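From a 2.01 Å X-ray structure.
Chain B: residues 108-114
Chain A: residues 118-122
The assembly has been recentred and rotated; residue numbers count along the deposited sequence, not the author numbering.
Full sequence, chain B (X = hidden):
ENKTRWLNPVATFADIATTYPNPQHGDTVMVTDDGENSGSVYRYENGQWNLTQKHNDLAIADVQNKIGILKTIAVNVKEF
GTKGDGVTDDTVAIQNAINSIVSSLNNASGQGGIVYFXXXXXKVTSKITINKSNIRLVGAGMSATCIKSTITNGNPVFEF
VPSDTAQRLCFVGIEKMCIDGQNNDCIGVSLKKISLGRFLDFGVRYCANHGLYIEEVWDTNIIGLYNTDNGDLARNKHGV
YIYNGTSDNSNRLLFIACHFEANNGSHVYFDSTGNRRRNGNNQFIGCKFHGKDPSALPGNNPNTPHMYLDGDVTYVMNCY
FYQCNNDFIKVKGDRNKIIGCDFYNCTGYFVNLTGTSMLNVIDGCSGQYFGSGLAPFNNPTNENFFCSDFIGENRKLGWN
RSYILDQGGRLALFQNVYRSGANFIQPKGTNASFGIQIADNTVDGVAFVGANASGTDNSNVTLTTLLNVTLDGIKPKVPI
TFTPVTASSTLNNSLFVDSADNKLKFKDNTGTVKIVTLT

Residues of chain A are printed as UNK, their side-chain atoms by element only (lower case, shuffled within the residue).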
# COMPACT_ATOMS: atom_id res chain seq x y z
N ALA B 108 -19.48 -19.79 9.32
CA ALA B 108 -19.90 -20.99 8.58
C ALA B 108 -18.72 -21.88 8.21
O ALA B 108 -18.56 -22.30 7.05
CB ALA B 108 -20.72 -20.61 7.34
N SER B 109 -17.89 -22.19 9.22
CA SER B 109 -16.67 -22.97 9.01
C SER B 109 -16.93 -24.27 8.26
O SER B 109 -17.91 -24.97 8.54
CB SER B 109 -16.01 -23.32 10.36
OG SER B 109 -15.90 -22.18 11.18
N GLY B 110 -16.04 -24.60 7.34
CA GLY B 110 -16.14 -25.84 6.59
C GLY B 110 -17.25 -25.89 5.56
O GLY B 110 -17.60 -26.99 5.10
N GLN B 111 -17.82 -24.74 5.19
CA GLN B 111 -18.87 -24.68 4.17
C GLN B 111 -18.58 -23.59 3.15
O GLN B 111 -17.96 -22.58 3.47
CB GLN B 111 -20.24 -24.40 4.79
CG GLN B 111 -20.75 -25.46 5.74
CD GLN B 111 -22.17 -25.14 6.19
OE1 GLN B 111 -22.38 -24.23 6.98
NE2 GLN B 111 -23.14 -25.86 5.64
N GLY B 112 -19.07 -23.77 1.94
CA GLY B 112 -18.87 -22.77 0.91
C GLY B 112 -18.04 -23.29 -0.24
O GLY B 112 -17.98 -24.50 -0.46
N GLY B 113 -17.42 -22.40 -1.00
CA GLY B 113 -16.56 -22.80 -2.09
C GLY B 113 -16.60 -21.81 -3.24
O GLY B 113 -17.19 -20.74 -3.16
N ILE B 114 -15.96 -22.21 -4.33
CA ILE B 114 -15.78 -21.38 -5.51
C ILE B 114 -16.89 -21.69 -6.50
O ILE B 114 -17.21 -22.87 -6.72
CB ILE B 114 -14.41 -21.63 -6.16
CG1 ILE B 114 -13.28 -21.19 -5.23
CG2 ILE B 114 -14.32 -20.92 -7.48
CD1 ILE B 114 -11.88 -21.35 -5.84
N UNK A 118 -10.18 -29.33 -0.31
CA UNK A 118 -11.53 -28.89 -0.70
C UNK A 118 -12.31 -28.42 0.52
O UNK A 118 -11.94 -28.67 1.67
c UNK A 118 -11.04 -31.10 -1.59
c UNK A 118 -9.99 -30.78 -0.55
c UNK A 118 -12.18 -30.14 -1.32
N UNK A 119 -13.40 -27.71 0.24
CA UNK A 119 -14.33 -27.26 1.27
C UNK A 119 -14.55 -28.34 2.31
O UNK A 119 -14.77 -29.51 1.97
o UNK A 119 -15.45 -25.73 -0.21
c UNK A 119 -15.66 -26.88 0.63
c UNK A 119 -16.70 -26.55 1.70
N UNK A 120 -14.41 -27.98 3.58
CA UNK A 120 -14.60 -28.96 4.63
C UNK A 120 -13.96 -28.54 5.94
O UNK A 120 -13.25 -27.54 6.03
N UNK A 121 -14.22 -29.36 6.95
CA UNK A 121 -13.69 -29.21 8.30
C UNK A 121 -12.76 -30.40 8.53
O UNK A 121 -13.22 -31.55 8.49
c UNK A 121 -14.32 -29.13 10.73
o UNK A 121 -15.68 -28.08 9.05
c UNK A 121 -14.83 -29.20 9.31
N UNK A 122 -11.48 -30.14 8.76
CA UNK A 122 -10.46 -31.19 8.85
C UNK A 122 -9.97 -31.29 10.30
O UNK A 122 -9.21 -30.43 10.76
c UNK A 122 -9.73 -30.92 6.44
c UNK A 122 -9.31 -30.90 7.90
c UNK A 122 -10.72 -29.84 4.54
o UNK A 122 -10.92 -30.95 2.46
c UNK A 122 -10.51 -30.97 3.77
c UNK A 122 -9.54 -32.06 5.67
c UNK A 122 -9.93 -32.10 4.32
c UNK A 122 -10.33 -29.81 5.85
O HOH W 1 -17.40 -29.16 6.83

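Position 118 of chain A carries three side-chain carbons and no other element, and one of them lies within bonding distance of the backbone N, so the side chain closes a five-membered ring onto its own main chain. No atom here reaches chain B. Such a ring belongs to proline alone, and the residue is P118(A). Its phi of -67° is the value the ring imposes, and its carbonyl O accepts a hydrogen bond from within the stretch, described below at position 122.

Position 119 has a CB that bears one oxygen and one carbon, a small branched side chain with a hydroxyl. CA-to-CB points toward chain B, and the oxygen lies 2.8 Å from the backbone O of G112(B). Valine would have the same shape without the oxygen, and serine would lack the carbon; this is T119(A). Its OG1 donates the hydrogen bond to G112(B) O, while CG2 packs 3.5 Å from G110(B) O and 3.8 Å from CA of Q111(B). Threonine suits the place because one short side chain supplies both a donor and a methyl group.

Position 120 has no side-chain atoms at all, which identifies glycine, G120(A). With phi/psi of 160/174, a CB would be jammed against the carbonyl O of the preceding residue, so the backbone by itself calls for glycine. A CB would point away from chain B, so the demand comes from within chain A.

At position 121 the pattern of 119 returns: a CB with one oxygen and one carbon. The oxygen lies 3.4 Å from CA of G110(B) and 3.0 Å from water 1. A branched hydroxyl side chain again means threonine, T121(A). OG1 is hydrogen-bonded to the water, which in turn donates to G110(B) O at 2.8 Å, so the hydroxyl reaches the other chain through a solvent bridge. Beta-branching also suits the extended strand in which the residue sits.

Position 122 shows one carbon leading to a ring of six carbons that bears an oxygen, and it makes no contact with the chain B stretch. A phenol of this kind is tyrosine, Y122(A). The side chain runs back along its own chain, and OH donates to P118(A) O at 2.6 Å, tying the two ends of the stretch together.

The two segments run in nearly opposite directions, 164° apart, and come closest in register at G110(B) and G120(A), whose CA atoms are 4.0 Å apart. A type II turn from A108(B) to Q111(B), with a weak hydrogen bond between its ends, presents G110(B) at positive phi. A CB there would clash with T121(A) OG1, at 1.9 Å; its absence lets CA of G110(B) approach G120(A) O to 3.4 Å in a CA-H...O contact. The contact is small, burying 218 Å² in all, and combines close glycine packing, a direct threonine hydrogen bond and a water bridge.

Chain A 118-122: PTGTY
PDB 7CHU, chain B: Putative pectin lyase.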